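Local coordinates for protein similar to yteR (Bacilus subtilis) (Clostridium acetobutylicum, PDB 4WU0) that probably hydrolyses unsaturated rhamnogalacturonan fragments derived from pectin, as a YteR-like glycoside hydrolase of family GH105, at residues A[35-38]-A[39-43]; A[177-180]-A[181-185]. All coordinates share one frame; numbering follows the deposited sequence.

Interaction 1 of 2, residues A[35-38]-A[39-43]; sequences AKVY and EWTKD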
loop_
_atom_site.group_PDB
_atom_site.type_symbol
_atom_site.label_atom_id
_atom_site.label_comp_id
_atom_site.label_asym_id
_atom_site.label_seq_id
_atom_site.Cartn_x
_atom_site.Cartn_y
_atom_site.Cartn_z
ATOM N N ALA A 35 12.782 6.462 4.590
ATOM C CA ALA A 35 13.003 6.496 6.026
ATOM C C ALA A 35 13.708 5.233 6.516
ATOM O O ALA A 35 14.473 5.292 7.475
ATOM C CB ALA A 35 11.710 6.721 6.780
ATOM N N LYS A 36 13.478 4.094 5.857
ATOM C CA LYS A 36 14.198 2.874 6.226
ATOM C C LYS A 36 15.686 2.975 5.871
ATOM O O LYS A 36 16.541 2.436 6.574
ATOM C CB LYS A 36 13.591 1.641 5.561
ATOM C CG LYS A 36 12.130 1.362 5.909
ATOM C CD LYS A 36 11.802 1.396 7.389
ATOM C CE LYS A 36 12.124 0.105 8.100
ATOM N NZ LYS A 36 11.538 0.076 9.482
ATOM N N VAL A 37 15.989 3.675 4.784
ATOM C CA VAL A 37 17.372 3.888 4.394
ATOM C C VAL A 37 18.063 4.809 5.396
ATOM O O VAL A 37 19.202 4.564 5.774
ATOM C CB VAL A 37 17.460 4.434 2.963
ATOM C CG1 VAL A 37 18.890 4.775 2.592
ATOM C CG2 VAL A 37 16.876 3.418 2.019
ATOM N N TYR A 38 17.351 5.833 5.870
ATOM C CA TYR A 38 17.843 6.667 6.960
ATOM C C TYR A 38 18.138 5.823 8.201
ATOM O O TYR A 38 19.196 5.956 8.825
ATOM C CB TYR A 38 16.842 7.779 7.309
ATOM C CG TYR A 38 17.279 8.574 8.501
ATOM C CD1 TYR A 38 18.500 9.234 8.508
ATOM C CD2 TYR A 38 16.479 8.664 9.631
ATOM C CE1 TYR A 38 18.917 9.960 9.623
ATOM C CE2 TYR A 38 16.883 9.385 10.734
ATOM C CZ TYR A 38 18.101 10.028 10.726
ATOM O OH TYR A 38 18.469 10.760 11.835
ATOM N N GLU A 39 17.215 4.931 8.538
ATOM C CA GLU A 39 17.342 4.093 9.728
ATOM C C GLU A 39 18.632 3.287 9.718
ATOM O O GLU A 39 19.347 3.246 10.728
ATOM C CB GLU A 39 16.142 3.142 9.814
ATOM C CG GLU A 39 16.135 2.166 10.988
ATOM C CD GLU A 39 14.884 1.295 10.982
ATOM O OE1 GLU A 39 14.992 0.074 11.232
ATOM O OE2 GLU A 39 13.790 1.835 10.706
ATOM N N TRP A 40 18.929 2.632 8.597
ATOM C CA TRP A 40 20.114 1.764 8.590
ATOM C C TRP A 40 21.408 2.476 8.259
ATOM O O TRP A 40 22.447 2.123 8.805
ATOM C CB TRP A 40 19.933 0.505 7.749
ATOM C CG TRP A 40 20.006 0.605 6.240
ATOM C CD1 TRP A 40 18.955 0.636 5.374
ATOM C CD2 TRP A 40 21.189 0.602 5.434
ATOM N NE1 TRP A 40 19.411 0.659 4.079
ATOM C CE2 TRP A 40 20.777 0.639 4.086
ATOM C CE3 TRP A 40 22.560 0.571 5.718
ATOM C CZ2 TRP A 40 21.690 0.651 3.031
ATOM C CZ3 TRP A 40 23.461 0.582 4.666
ATOM C CH2 TRP A 40 23.020 0.626 3.342
ATOM N N THR A 41 21.355 3.501 7.420
ATOM C CA THR A 41 22.579 4.217 7.066
ATOM C C THR A 41 22.980 5.235 8.131
ATOM O O THR A 41 24.160 5.575 8.263
ATOM C CB THR A 41 22.447 4.988 5.738
ATOM O OG1 THR A 41 21.476 6.036 5.878
ATOM C CG2 THR A 41 22.074 4.061 4.580
ATOM N N LYS A 42 21.989 5.697 8.884
ATOM C CA LYS A 42 22.133 6.802 9.830
ATOM C C LYS A 42 22.631 8.067 9.151
ATOM O O LYS A 42 23.178 8.966 9.799
ATOM C CB LYS A 42 23.055 6.390 10.981
ATOM C CG LYS A 42 22.564 5.127 11.716
ATOM C CD LYS A 42 23.415 4.840 12.936
ATOM C CE LYS A 42 22.784 3.786 13.823
ATOM N NZ LYS A 42 22.913 2.423 13.239
ATOM N N ASP A 43 22.421 8.146 7.842
ATOM C CA ASP A 43 22.882 9.277 7.053
ATOM C C ASP A 43 21.806 10.365 6.981
ATOM O O ASP A 43 20.742 10.163 6.400
ATOM C CB ASP A 43 23.274 8.793 5.649
ATOM C CG ASP A 43 23.975 9.857 4.833
ATOM O OD1 ASP A 43 23.814 11.061 5.132
ATOM O OD2 ASP A 43 24.684 9.485 3.868
#

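Interaction 2 of 2, residues A[177-180]-A[181-185]; sequences AYDE and SKTEP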
loop_
_atom_site.group_PDB
_atom_site.type_symbol
_atom_site.label_atom_id
_atom_site.label_comp_id
_atom_site.label_asym_id
_atom_site.label_seq_id
_atom_site.Cartn_x
_atom_site.Cartn_y
_atom_site.Cartn_z
ATOM N N ALA A 177 -12.500 -4.192 -5.582
ATOM C CA ALA A 177 -13.503 -3.368 -4.922
ATOM C C ALA A 177 -14.858 -4.045 -4.803
ATOM O O ALA A 177 -15.168 -5.021 -5.512
ATOM C CB ALA A 177 -13.667 -2.047 -5.671
ATOM N N TYR A 178 -15.671 -3.454 -3.928
ATOM C CA TYR A 178 -16.978 -3.950 -3.521
ATOM C C TYR A 178 -17.901 -2.745 -3.371
ATOM O O TYR A 178 -17.517 -1.762 -2.744
ATOM C CB TYR A 178 -16.831 -4.662 -2.171
ATOM C CG TYR A 178 -18.102 -4.999 -1.442
ATOM C CD1 TYR A 178 -19.028 -5.881 -1.977
ATOM C CD2 TYR A 178 -18.364 -4.454 -0.191
ATOM C CE1 TYR A 178 -20.196 -6.198 -1.291
ATOM C CE2 TYR A 178 -19.521 -4.775 0.503
ATOM C CZ TYR A 178 -20.427 -5.649 -0.049
ATOM O OH TYR A 178 -21.577 -5.962 0.653
ATOM N N ASP A 179 -19.098 -2.816 -3.953
ATOM C CA ASP A 179 -20.130 -1.805 -3.767
ATOM C C ASP A 179 -21.287 -2.441 -2.997
ATOM O O ASP A 179 -22.062 -3.216 -3.544
ATOM C CB ASP A 179 -20.653 -1.292 -5.105
ATOM C CG ASP A 179 -21.663 -0.177 -4.947
ATOM O OD1 ASP A 179 -22.018 0.164 -3.804
ATOM O OD2 ASP A 179 -22.123 0.354 -5.968
ATOM N N GLU A 180 -21.397 -2.100 -1.727
ATOM C CA GLU A 180 -22.429 -2.660 -0.859
ATOM C C GLU A 180 -23.831 -2.395 -1.405
ATOM O O GLU A 180 -24.756 -3.178 -1.182
ATOM C CB GLU A 180 -22.260 -2.024 0.520
ATOM C CG GLU A 180 -23.305 -2.300 1.517
ATOM C CD GLU A 180 -22.848 -1.843 2.869
ATOM O OE1 GLU A 180 -23.134 -0.677 3.248
ATOM O OE2 GLU A 180 -22.160 -2.650 3.520
ATOM N N SER A 181 -23.976 -1.298 -2.145
ATOM C CA SER A 181 -25.273 -0.896 -2.663
ATOM C C SER A 181 -25.543 -1.593 -3.986
ATOM O O SER A 181 -26.671 -1.606 -4.460
ATOM C CB SER A 181 -25.335 0.621 -2.829
ATOM O OG SER A 181 -24.639 1.056 -3.978
ATOM N N LYS A 182 -24.487 -2.162 -4.561
ATOM C CA LYS A 182 -24.544 -2.877 -5.834
ATOM C C LYS A 182 -25.136 -2.017 -6.959
ATOM O O LYS A 182 -25.791 -2.531 -7.867
ATOM C CB LYS A 182 -25.324 -4.192 -5.690
ATOM C CG LYS A 182 -24.762 -5.158 -4.627
ATOM C CD LYS A 182 -25.466 -6.509 -4.665
ATOM C CE LYS A 182 -25.328 -7.267 -3.343
ATOM N NZ LYS A 182 -26.294 -8.422 -3.254
ATOM N N THR A 183 -24.885 -0.714 -6.904
ATOM C CA THR A 183 -25.420 0.205 -7.906
ATOM C C THR A 183 -24.417 0.563 -9.012
ATOM O O THR A 183 -24.827 0.841 -10.128
ATOM C CB THR A 183 -25.947 1.492 -7.261
ATOM O OG1 THR A 183 -24.898 2.137 -6.553
ATOM C CG2 THR A 183 -27.082 1.181 -6.293
ATOM N N GLU A 184 -23.121 0.563 -8.722
ATOM C CA GLU A 184 -22.120 0.841 -9.752
ATOM C C GLU A 184 -22.187 -0.191 -10.885
ATOM O O GLU A 184 -22.356 -1.391 -10.636
ATOM C CB GLU A 184 -20.703 0.829 -9.171
ATOM C CG GLU A 184 -20.356 2.028 -8.292
ATOM C CD GLU A 184 -19.926 3.285 -9.067
ATOM O OE1 GLU A 184 -19.824 3.250 -10.318
ATOM O OE2 GLU A 184 -19.687 4.324 -8.406
ATOM N N PRO A 185 -22.052 0.270 -12.138
ATOM C CA PRO A 185 -22.109 -0.648 -13.278
ATOM C C PRO A 185 -20.990 -1.686 -13.298
ATOM O O PRO A 185 -21.150 -2.725 -13.949
ATOM C CB PRO A 185 -21.982 0.283 -14.498
ATOM C CG PRO A 185 -22.346 1.616 -14.024
ATOM C CD PRO A 185 -21.987 1.680 -12.567
#

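Interaction 1 of 2, residues A[35-38]-A[39-43]
Bends at chi2 and chi3 (-49° and -82°) bring the chain of K36 round toward E39, which runs out extended, and the two side chains end up next to each other, pointing the same way. K36 NZ then reaches E39 OE2 at 3.1 Å, a salt bridge made on the syn side of the carboxylate and a little out of its plane.

One turn after V37, T41 holds its hydroxyl over the backbone, between its own N and carbonyl carbon (chi1 65°). From there OG1 donates to V37 O at 2.7 Å, from above the carbonyl plane, while T41 N comes to the same oxygen at 2.9 Å from the opposite face. OG1 in turn accepts from D43 N at 3.0 Å, which makes an ST turn. The methyl is put to use as well: T41 CG2 lies 3.5 Å above the centre of the W40 ring system and touches V37 CG1 at 3.8 Å.

The helix 25-41 ends here. K42 N still bonds to Y38 O at 2.8 Å, but K42 has positive phi and turns the chain aside, and D43 becomes the N-cap of helix 44-54, its OD1 taking K45 N. D43 O lies at the edge of the Y38 ring, 3.2 Å from CD1. Beyond the turn, Y38 OH bonds to E89, and W40 NE1 to S5 of helix 4-14.

Chemically, the threonine hydroxyl does double duty, donating into the last turn of one helix and accepting from the N-cap residue of the next, so the helix end is held by side chain as well as backbone. Solvent probably weakens the K36-E39 pair, although K36 packs on L353 and Y356 of helix 345-360 and E39 OE1 makes a weak hydrogen bond to Y356 OH.

Interaction 2 of 2, residues A[177-180]-A[181-185]
D179 lays its carboxylate over the backbone N-H groups of S181 and T183 and points OD2 at that of E184. With CG trans to the backbone N (chi1 -176°), the group swings forward over the turn, and its two oxygens share out the donors. OD1 takes S181 OG at 2.8 Å, on the syn side, and S181 N at 3.0 Å, from well above the carboxylate plane; both come from the same face. OD2 takes E184 N at 2.9 Å in a nearly straight bond (169° at the hydrogen), almost in line with its C-O bond, and T183 N at 3.1 Å from above the plane.

The backbone makes a type I beta turn from D179 to K182, closed by K182 N on D179 O at 2.8 Å, and the bond from S181 N to OD1 sets an Asx turn upon it. The S181 hydroxyl sits between its own N and carbonyl carbon, which brings it in front of OD1, and T183 OG1 stands 2.8 Å from S181 OG. Four bonds thus grip a buried carboxylate, fixing its rotation. Three N-H groups and a hydroxyl would be expected to favour its charged form, although E184 OE2, 5.3 Å from D179 OD2, would act the other way.

E184 OE2 bonds to Q126 NE2, E180 OE1 to K113 N and K182 NZ to E190 O. Strand 177-179 pairs antiparallel with strand 126-128, Y178 bonding through its backbone to I127, and D179 does so with G192 in the loop ahead of helix 199-215. The Y178 ring packs against N165 and L166 at the end of helix 152-166.

Interaction 1 and interaction 2 lie on opposite sides of the chain's centre, their own centres 43 Å apart and their nearest atoms about 28 Å apart, so neither touches the other. Both are surface turns where a regular element gives way, at the periphery of a helical fold consistent with the (alpha/alpha)6 barrel of this clan: 35-43 joins two successive helices, while 177-185 leads from a short strand into a long loop. Each puts a lysine with positive phi at the bend, K42 in one and K182 in the other. They differ in who does the holding: a threonine hydroxyl at the helix end, an aspartate carboxylate at the strand end. Neither contact includes a bound ligand or an assigned catalytic residue.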